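Local coordinates for orotidine 5'-phosphate decarboxylase (Methanocaldococcus jannaschii, PDB 4LUI), which probably catalyses the decarboxylation of orotidine 5'-monophosphate to uridine 5'-monophosphate, the last step of de novo UMP synthesis, at residues D48-Y54 / K74-F80; A100-H106 / K126-V131; F108-D112 / M153-L157. All blocks are in the same frame, centred on the assembly; numbering follows the deposited sequence. Where two conformers were deposited one is given.

Interaction 1: residues D48-Y54 / K74-F80; sequences DAIKVGY and KEVIADF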
loop_
_atom_site.group_PDB
_atom_site.type_symbol
_atom_site.label_atom_id
_atom_site.label_comp_id
_atom_site.label_asym_id
_atom_site.label_seq_id
_atom_site.Cartn_x
_atom_site.Cartn_y
_atom_site.Cartn_z
ATOM N N ASP B 48 16.804 17.225 -2.897
ATOM C CA ASP B 48 17.519 16.257 -3.718
ATOM C C ASP B 48 16.567 15.188 -4.238
ATOM O O ASP B 48 16.850 14.532 -5.243
ATOM C CB ASP B 48 18.646 15.608 -2.915
ATOM C CG ASP B 48 19.672 16.617 -2.474
ATOM O OD1 ASP B 48 20.371 17.166 -3.357
ATOM O OD2 ASP B 48 19.769 16.884 -1.260
ATOM N N ALA B 49 15.443 15.021 -3.550
ATOM C CA ALA B 49 14.456 14.013 -3.934
ATOM C C ALA B 49 13.061 14.444 -3.522
ATOM O O ALA B 49 12.894 15.226 -2.590
ATOM C CB ALA B 49 14.790 12.655 -3.305
ATOM N N ILE B 50 12.060 13.920 -4.221
ATOM C CA ILE B 50 10.666 14.182 -3.877
ATOM C C ILE B 50 9.962 12.849 -3.680
ATOM O O ILE B 50 10.052 11.973 -4.546
ATOM C CB ILE B 50 9.958 14.985 -4.984
ATOM C CG1 ILE B 50 10.653 16.345 -5.173
ATOM C CG2 ILE B 50 8.475 15.181 -4.638
ATOM C CD1 ILE B 50 10.152 17.140 -6.338
ATOM N N LYS B 51 9.289 12.692 -2.540
ATOM C CA LYS B 51 8.561 11.463 -2.218
ATOM C C LYS B 51 7.060 11.733 -2.301
ATOM O O LYS B 51 6.544 12.661 -1.661
ATOM C CB LYS B 51 8.956 10.973 -0.811
ATOM C CG LYS B 51 8.358 9.624 -0.392
ATOM C CD LYS B 51 8.889 9.131 0.972
ATOM C CE LYS B 51 8.297 9.909 2.150
ATOM N NZ LYS B 51 6.832 9.677 2.324
ATOM N N VAL B 52 6.364 10.929 -3.097
ATOM C CA VAL B 52 4.929 11.091 -3.265
ATOM C C VAL B 52 4.219 9.827 -2.811
ATOM O O VAL B 52 4.746 8.715 -2.961
ATOM C CB VAL B 52 4.538 11.420 -4.718
ATOM C CG1 VAL B 52 5.095 12.792 -5.133
ATOM C CG2 VAL B 52 4.996 10.328 -5.661
ATOM N N GLY B 53 3.033 9.995 -2.246
ATOM C CA GLY B 53 2.286 8.847 -1.759
ATOM C C GLY B 53 0.950 8.683 -2.445
ATOM O O GLY B 53 0.580 9.464 -3.317
ATOM N N TYR B 54 0.205 7.662 -2.027
ATOM C CA TYR B 54 -1.112 7.404 -2.594
ATOM C C TYR B 54 -2.171 8.507 -2.481
ATOM O O TYR B 54 -2.963 8.676 -3.406
ATOM C CB TYR B 54 -1.670 6.083 -2.059
ATOM C CG TYR B 54 -1.113 4.862 -2.779
ATOM C CD1 TYR B 54 -1.138 4.790 -4.166
ATOM C CD2 TYR B 54 -0.598 3.782 -2.074
ATOM C CE1 TYR B 54 -0.662 3.685 -4.837
ATOM C CE2 TYR B 54 -0.119 2.652 -2.745
ATOM C CZ TYR B 54 -0.156 2.627 -4.129
ATOM O OH TYR B 54 0.320 1.540 -4.841
ATOM N N LYS B 74 14.754 16.078 -10.502
ATOM C CA LYS B 74 15.281 15.406 -9.322
ATOM C C LYS B 74 14.572 14.061 -9.149
ATOM O O LYS B 74 13.532 13.801 -9.758
ATOM C CB LYS B 74 15.103 16.270 -8.065
ATOM C CG LYS B 74 15.789 17.647 -8.117
ATOM C CD LYS B 74 17.295 17.535 -7.942
ATOM C CE LYS B 74 17.994 18.890 -8.122
ATOM N NZ LYS B 74 17.896 19.770 -6.920
ATOM N N GLU B 75 15.152 13.223 -8.306
ATOM C CA GLU B 75 14.680 11.870 -8.063
ATOM C C GLU B 75 13.275 11.861 -7.465
ATOM O O GLU B 75 13.026 12.534 -6.475
ATOM C CB GLU B 75 15.652 11.211 -7.091
ATOM C CG GLU B 75 15.322 9.804 -6.695
ATOM C CD GLU B 75 16.420 9.204 -5.847
ATOM O OE1 GLU B 75 16.953 9.917 -4.957
ATOM O OE2 GLU B 75 16.767 8.031 -6.091
ATOM N N VAL B 76 12.362 11.086 -8.045
ATOM C CA VAL B 76 11.008 10.973 -7.493
ATOM C C VAL B 76 10.763 9.557 -6.985
ATOM O O VAL B 76 10.898 8.585 -7.736
ATOM C CB VAL B 76 9.933 11.356 -8.524
ATOM C CG1 VAL B 76 8.524 11.098 -7.971
ATOM C CG2 VAL B 76 10.101 12.816 -8.922
ATOM N N ILE B 77 10.407 9.451 -5.709
ATOM C CA ILE B 77 10.213 8.159 -5.047
ATOM C C ILE B 77 8.745 7.968 -4.707
ATOM O O ILE B 77 8.127 8.852 -4.124
ATOM C CB ILE B 77 11.006 8.084 -3.726
ATOM C CG1 ILE B 77 12.505 8.285 -3.979
ATOM C CG2 ILE B 77 10.745 6.761 -2.997
ATOM C CD1 ILE B 77 13.077 7.396 -5.062
ATOM N N ALA B 78 8.184 6.825 -5.085
ATOM C CA ALA B 78 6.778 6.544 -4.803
ATOM C C ALA B 78 6.630 5.755 -3.515
ATOM O O ALA B 78 7.022 4.584 -3.446
ATOM C CB ALA B 78 6.143 5.798 -5.957
ATOM N N ASP B 79 6.075 6.401 -2.494
ATOM C CA ASP B 79 5.937 5.769 -1.193
ATOM C C ASP B 79 4.604 5.026 -1.174
ATOM O O ASP B 79 3.607 5.509 -0.630
ATOM C CB ASP B 79 6.007 6.822 -0.091
ATOM C CG ASP B 79 6.103 6.218 1.297
ATOM O OD1 ASP B 79 6.079 4.968 1.418
ATOM O OD2 ASP B 79 6.186 6.999 2.268
ATOM N N PHE B 80 4.599 3.850 -1.798
ATOM C CA PHE B 80 3.362 3.108 -2.031
ATOM C C PHE B 80 3.223 1.893 -1.115
ATOM O O PHE B 80 2.237 1.147 -1.217
ATOM C CB PHE B 80 3.313 2.657 -3.485
ATOM C CG PHE B 80 2.961 3.752 -4.455
ATOM C CD1 PHE B 80 2.721 5.049 -4.021
ATOM C CD2 PHE B 80 2.864 3.472 -5.812
ATOM C CE1 PHE B 80 2.389 6.066 -4.933
ATOM C CE2 PHE B 80 2.520 4.470 -6.726
ATOM C CZ PHE B 80 2.289 5.774 -6.287
HETATM O O HOH W 1 20.068 17.901 -5.793
HETATM O O HOH W 2 18.029 13.686 -8.124
HETATM O O HOH W 3 1.139 6.263 0.360
HETATM O O HOH W 4 1.209 -0.513 -3.282
#

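Interaction 2: residues A100-H106 / K126-V131; sequences ADGIIVH and KKVIMV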
loop_
_atom_site.group_PDB
_atom_site.type_symbol
_atom_site.label_atom_id
_atom_site.label_comp_id
_atom_site.label_asym_id
_atom_site.label_seq_id
_atom_site.Cartn_x
_atom_site.Cartn_y
_atom_site.Cartn_z
ATOM N N ALA B 100 8.158 7.195 -11.923
ATOM C CA ALA B 100 8.952 7.342 -10.705
ATOM C C ALA B 100 10.341 6.731 -10.879
ATOM O O ALA B 100 10.558 5.873 -11.732
ATOM C CB ALA B 100 8.258 6.693 -9.533
ATOM N N ASP B 101 11.269 7.169 -10.039
ATOM C CA ASP B 101 12.636 6.679 -10.084
ATOM C C ASP B 101 12.886 5.592 -9.059
ATOM O O ASP B 101 13.895 4.904 -9.124
ATOM C CB ASP B 101 13.598 7.836 -9.850
ATOM C CG ASP B 101 13.455 8.896 -10.903
ATOM O OD1 ASP B 101 13.695 8.565 -12.086
ATOM O OD2 ASP B 101 13.087 10.040 -10.559
ATOM N N GLY B 102 11.969 5.451 -8.114
ATOM C CA GLY B 102 12.104 4.450 -7.078
ATOM C C GLY B 102 10.755 4.192 -6.448
ATOM O O GLY B 102 9.828 4.992 -6.581
ATOM N N ILE B 103 10.644 3.051 -5.781
ATOM C CA ILE B 103 9.394 2.663 -5.155
ATOM C C ILE B 103 9.672 2.044 -3.784
ATOM O O ILE B 103 10.663 1.317 -3.607
ATOM C CB ILE B 103 8.604 1.703 -6.090
ATOM C CG1 ILE B 103 7.207 1.413 -5.542
ATOM C CG2 ILE B 103 9.388 0.413 -6.365
ATOM C CD1 ILE B 103 6.380 0.560 -6.510
ATOM N N ILE B 104 8.813 2.364 -2.812
ATOM C CA ILE B 104 8.960 1.862 -1.453
ATOM C C ILE B 104 8.035 0.664 -1.242
ATOM O O ILE B 104 6.836 0.733 -1.545
ATOM C CB ILE B 104 8.688 2.976 -0.410
ATOM C CG1 ILE B 104 9.797 4.034 -0.495
ATOM C CG2 ILE B 104 8.604 2.390 0.996
ATOM C CD1 ILE B 104 9.498 5.316 0.269
ATOM N N VAL B 105 8.618 -0.431 -0.751
ATOM C CA VAL B 105 7.900 -1.685 -0.535
ATOM C C VAL B 105 8.007 -2.149 0.922
ATOM O O VAL B 105 8.959 -1.806 1.630
ATOM C CB VAL B 105 8.433 -2.798 -1.462
ATOM C CG1 VAL B 105 8.488 -2.286 -2.908
ATOM C CG2 VAL B 105 9.823 -3.260 -1.026
ATOM N N HIS B 106 7.013 -2.906 1.377
ATOM C CA HIS B 106 7.122 -3.595 2.663
ATOM C C HIS B 106 7.904 -4.878 2.497
ATOM O O HIS B 106 7.766 -5.570 1.489
ATOM C CB HIS B 106 5.737 -3.932 3.241
ATOM C CG HIS B 106 5.142 -2.830 4.065
ATOM N ND1 HIS B 106 5.677 -2.430 5.269
ATOM C CD2 HIS B 106 4.046 -2.060 3.866
ATOM C CE1 HIS B 106 4.939 -1.459 5.780
ATOM N NE2 HIS B 106 3.953 -1.203 4.939
ATOM N N LYS B 126 16.164 1.395 -11.902
ATOM C CA LYS B 126 15.482 2.192 -10.897
ATOM C C LYS B 126 15.556 1.499 -9.540
ATOM O O LYS B 126 16.066 0.373 -9.446
ATOM C CB LYS B 126 14.054 2.522 -11.350
ATOM C CG LYS B 126 14.070 3.530 -12.513
ATOM C CD LYS B 126 12.699 3.865 -13.041
ATOM C CE LYS B 126 12.801 5.051 -13.994
ATOM N NZ LYS B 126 11.474 5.497 -14.480
ATOM N N LYS B 127 15.097 2.185 -8.499
ATOM C CA LYS B 127 15.349 1.773 -7.121
ATOM C C LYS B 127 14.177 1.090 -6.419
ATOM O O LYS B 127 13.003 1.452 -6.605
ATOM C CB LYS B 127 15.775 2.972 -6.274
ATOM C CG LYS B 127 17.076 3.623 -6.690
ATOM C CD LYS B 127 17.370 4.801 -5.772
ATOM C CE LYS B 127 18.652 5.507 -6.175
ATOM N NZ LYS B 127 18.842 6.705 -5.314
ATOM N N VAL B 128 14.524 0.122 -5.580
ATOM C CA VAL B 128 13.579 -0.477 -4.635
ATOM C C VAL B 128 14.049 -0.187 -3.205
ATOM O O VAL B 128 15.213 -0.380 -2.869
ATOM C CB VAL B 128 13.485 -1.983 -4.849
ATOM C CG1 VAL B 128 12.505 -2.626 -3.849
ATOM C CG2 VAL B 128 13.075 -2.269 -6.264
ATOM N N ILE B 129 13.133 0.289 -2.376
ATOM C CA ILE B 129 13.457 0.748 -1.042
ATOM C C ILE B 129 12.544 -0.018 -0.089
ATOM O O ILE B 129 11.336 -0.046 -0.286
ATOM C CB ILE B 129 13.176 2.259 -0.937
ATOM C CG1 ILE B 129 14.110 3.043 -1.880
ATOM C CG2 ILE B 129 13.283 2.740 0.495
ATOM C CD1 ILE B 129 13.586 4.419 -2.270
ATOM N N MET B 130 13.107 -0.667 0.920
ATOM C CA MET B 130 12.282 -1.488 1.813
ATOM C C MET B 130 12.009 -0.801 3.146
ATOM O O MET B 130 12.937 -0.310 3.797
ATOM C CB MET B 130 12.965 -2.836 2.092
ATOM C CG MET B 130 12.122 -3.738 3.003
ATOM S SD MET B 130 13.022 -5.185 3.601
ATOM C CE MET B 130 13.513 -5.879 2.035
ATOM N N VAL B 131 10.744 -0.789 3.566
ATOM C CA VAL B 131 10.426 -0.374 4.925
ATOM C C VAL B 131 10.853 -1.475 5.880
ATOM O O VAL B 131 10.340 -2.592 5.804
ATOM C CB VAL B 131 8.918 -0.200 5.120
ATOM C CG1 VAL B 131 8.628 0.210 6.564
ATOM C CG2 VAL B 131 8.376 0.838 4.173
HETATM O O HOH W 5 11.764 8.451 -13.969
HETATM O O HOH W 6 7.946 -4.075 5.994
#

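Interaction 3: residues F108-D112 / M153-L157; sequences FVGED and MAKKL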
loop_
_atom_site.group_PDB
_atom_site.type_symbol
_atom_site.label_atom_id
_atom_site.label_comp_id
_atom_site.label_asym_id
_atom_site.label_seq_id
_atom_site.Cartn_x
_atom_site.Cartn_y
_atom_site.Cartn_z
ATOM N N PHE B 108 7.584 -7.093 5.021
ATOM C CA PHE B 108 6.862 -8.068 5.856
ATOM C C PHE B 108 6.099 -9.129 5.068
ATOM O O PHE B 108 5.831 -10.212 5.588
ATOM C CB PHE B 108 6.014 -7.421 6.987
ATOM C CG PHE B 108 4.706 -6.808 6.544
ATOM C CD1 PHE B 108 4.570 -5.432 6.449
ATOM C CD2 PHE B 108 3.587 -7.599 6.299
ATOM C CE1 PHE B 108 3.332 -4.854 6.085
ATOM C CE2 PHE B 108 2.369 -7.024 5.916
ATOM C CZ PHE B 108 2.255 -5.652 5.803
ATOM N N VAL B 109 5.796 -8.839 3.805
ATOM C CA VAL B 109 5.084 -9.792 2.963
ATOM C C VAL B 109 6.010 -10.855 2.358
ATOM O O VAL B 109 5.553 -11.782 1.694
ATOM C CB VAL B 109 4.190 -9.094 1.891
ATOM C CG1 VAL B 109 3.136 -8.230 2.567
ATOM C CG2 VAL B 109 5.021 -8.225 0.975
ATOM N N GLY B 110 7.312 -10.738 2.612
ATOM C CA GLY B 110 8.223 -11.824 2.285
ATOM C C GLY B 110 9.164 -11.524 1.139
ATOM O O GLY B 110 8.989 -10.556 0.402
ATOM N N GLU B 111 10.157 -12.387 0.978
ATOM C CA GLU B 111 11.197 -12.186 -0.022
ATOM C C GLU B 111 10.699 -12.146 -1.453
ATOM O O GLU B 111 11.154 -11.327 -2.241
ATOM C CB GLU B 111 12.223 -13.315 0.060
ATOM C CG GLU B 111 13.309 -13.098 1.066
ATOM C CD GLU B 111 14.407 -14.132 0.937
ATOM O OE1 GLU B 111 14.614 -14.649 -0.177
ATOM O OE2 GLU B 111 15.059 -14.418 1.951
ATOM N N ASP B 112 9.819 -13.075 -1.805
ATOM C CA ASP B 112 9.389 -13.185 -3.194
ATOM C C ASP B 112 8.655 -11.929 -3.646
ATOM O O ASP B 112 8.823 -11.479 -4.776
ATOM C CB ASP B 112 8.575 -14.469 -3.467
ATOM C CG ASP B 112 7.349 -14.611 -2.581
ATOM O OD1 ASP B 112 7.154 -13.800 -1.649
ATOM O OD2 ASP B 112 6.581 -15.567 -2.824
ATOM N N MET B 153 17.036 -8.855 5.847
ATOM C CA MET B 153 16.523 -9.255 4.545
ATOM C C MET B 153 16.819 -8.193 3.485
ATOM O O MET B 153 17.100 -8.522 2.332
ATOM C CB MET B 153 15.030 -9.567 4.601
ATOM C CG MET B 153 14.522 -10.212 3.336
ATOM S SD MET B 153 12.777 -10.618 3.433
ATOM C CE MET B 153 12.123 -9.112 4.136
ATOM N N ALA B 154 16.770 -6.925 3.882
ATOM C CA ALA B 154 17.128 -5.836 2.975
ATOM C C ALA B 154 18.579 -6.003 2.498
ATOM O O ALA B 154 18.882 -5.841 1.312
ATOM C CB ALA B 154 16.953 -4.497 3.665
ATOM N N LYS B 155 19.464 -6.363 3.424
ATOM C CA LYS B 155 20.866 -6.598 3.075
ATOM C C LYS B 155 21.027 -7.802 2.144
ATOM O O LYS B 155 21.766 -7.737 1.157
ATOM C CB LYS B 155 21.714 -6.784 4.336
ATOM C CG LYS B 155 23.169 -7.157 4.053
ATOM C CD LYS B 155 24.038 -7.030 5.299
ATOM C CE LYS B 155 23.563 -7.938 6.413
ATOM N NZ LYS B 155 24.258 -7.667 7.714
ATOM N N LYS B 156 20.332 -8.894 2.464
ATOM C CA LYS B 156 20.400 -10.123 1.667
ATOM C C LYS B 156 19.944 -9.889 0.229
ATOM O O LYS B 156 20.613 -10.315 -0.724
ATOM C CB LYS B 156 19.537 -11.214 2.308
ATOM C CG LYS B 156 19.466 -12.500 1.506
ATOM C CD LYS B 156 18.466 -13.473 2.113
ATOM C CE LYS B 156 18.367 -14.738 1.268
ATOM N NZ LYS B 156 17.382 -15.716 1.811
ATOM N N LEU B 157 18.814 -9.204 0.078
ATOM C CA LEU B 157 18.238 -8.953 -1.243
ATOM C C LEU B 157 18.915 -7.809 -1.997
ATOM O O LEU B 157 18.656 -7.614 -3.183
ATOM C CB LEU B 157 16.740 -8.660 -1.124
ATOM C CG LEU B 157 15.884 -9.786 -0.539
ATOM C CD1 LEU B 157 14.422 -9.342 -0.435
ATOM C CD2 LEU B 157 16.013 -11.058 -1.374
#

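Interaction 1: residues D48-Y54 / K74-F80
D48 and K74 meet at the start of the pair, where D48 O lies 3.7 Å from K74 CB and a water joins the same carbonyl to E75 N. A second water links D48 OD1 to K74 NZ; D48 OD2 is held by K228, and K74 NZ also bonds to the carbonyl of K44. A49 packs its CB against E75 O, while the carboxylate of E75 is taken by K127 and Y207. At I50 the regular ladder begins: its N donates to E75 O, and its O accepts from I77 N at 2.8 Å. K51 projects from the face shared with I77 and D79. Its CG is anti to the backbone N (chi1 -175°), and bends at chi3 and chi4 curl the chain round to set NZ 2.8 Å from D79 OD2, a salt bridge on the anti lone pair; CG and CD lie against D79 CB on the way. D79 OD1 pairs with K81, the predicted proton donor, so one carboxylate ties two lysines together in the predicted substrate site. Strands 49-53 and 75-80 are parallel neighbours in the TIM barrel, their axes at 29°. V52 bonds from N to I77 O, and its O receives D79 N at 2.7 Å; on its face, shared with I50 and V76, helix 63-72 covers the sheet. G53 is the N-cap of the next helix, and a water bridges Y54 N to D79 O. The Y54 ring makes an offset stack with F80, centroids 3.9 Å apart and planes at 13°. Y54 CZ lies 3.3 Å from F80 CG, A78 CB covers the opposite face of the F80 ring, and Y54 of the second subunit stacks on Y54. A water joins Y54 OH to F80 O.

Interaction 2: residues A100-H106 / K126-V131
K126 NZ is gripped by three oxygens: A100 O at 2.9 Å, a water, and the carbonyl of L97. The contact joins strands 102-106 and 127-131, which helix 111-124 connects in a beta-alpha-beta crossover of the TIM barrel. K126 CG is anti to the carbonyl carbon (chi1 -70°), and the chain beyond it is extended, running past the D101 and A100 carbonyls, with CD 3.2 Å from A100 O. NZ stands above the A100 carbonyl plane instead of on a lone pair. The water also donates to D101 OD1, whose charge is too far from NZ for a direct salt bridge; D101 OD2 is bonded to V76 N and K69. A methionine here would probably leave the carbonyls of A100 and L97, and the water, without their ammonium partner. Beyond this end the ladder runs through K127 N to D101 O and I103 N to K127 O, and closes with V131 N to V105 O at 2.8 Å, a nearly straight bond (167°). G102 faces K127 closely: a CB on it would fall 3.3 Å from K127 CB, which is tight. On the face of I104, I129 and V131, I104 CG1 lies over I129 CB and CG2, and its CG2 meets V131 CG2 at 3.5 Å, the two side chains crossing at about a right angle. On the other face V105 CG2 reaches V128 CG1 at 3.9 Å, and V117 of helix 111-124 packs on both valines. H106 lies alongside V131, its ND1 nearest V131 CB, while NE2 bonds to A83 O of the second subunit. In the plane of the imidazole, at its edge, a water lies 2.9 Å from H106 ND1 and donates to V131 O.

Interaction 3: residues F108-D112 / M153-L157
E111 lays its CG against the thioether of M153, with CG 3.5 Å from SD in one of the two conformers modelled for M153, so this contact is less certain. The contact sets the first turn of helix 111-124 against the last turns of helix 147-157, two helices on the outside of the TIM barrel. Beyond CG the glutamate is extended (chi2 -171°), carrying its carboxylate past M153 toward K156. K156, also extended from a CG anti to its backbone N (chi1 176°), crosses E111 at about a right angle. Its NZ forms a salt bridge to E111 OE2 at 2.7 Å, using the syn lone pair on the side of OE1. K156 CE also lies close, 3.4 Å from OE2, so the lysine's end runs beside that oxygen. The pair is reached by solvent on the K156 side, while M153 and L157 form the buried side, M153 packing further on M130 and on Q141 of the second subunit. Before the helix, G110 is the N-cap, with a positive phi; F108 and V109 turn away from helix 147-157 and pack against the second subunit. L157, one turn after M153, bonds through its N to M153 O. Both its methyls approach the glutamate from the same side: L157 CD1 is 4.2 Å from E111 CG, and CD2 is 4.0 Å from E111 OE1.

In the fold
Interactions 1 and 2 belong to one closed barrel sheet, their centres 9 Å apart, because strands 75-82 and 102-106 are neighbours. E75 OE2 and K127 NZ form a salt bridge of 2.6 Å between them, and I104 CD1 packs 3.6 Å from D79 OD1, which places I104 beside D79, one of the predicted substrate-binding residues in interaction 1; H106 also lies about 4 Å, side chain to side chain, from K81. Interaction 3 sits farther out, its centre 13 Å from that of interaction 2, and touches it where M130 CE meets A154 CA at 3.7 Å. All three contacts reach the second subunit.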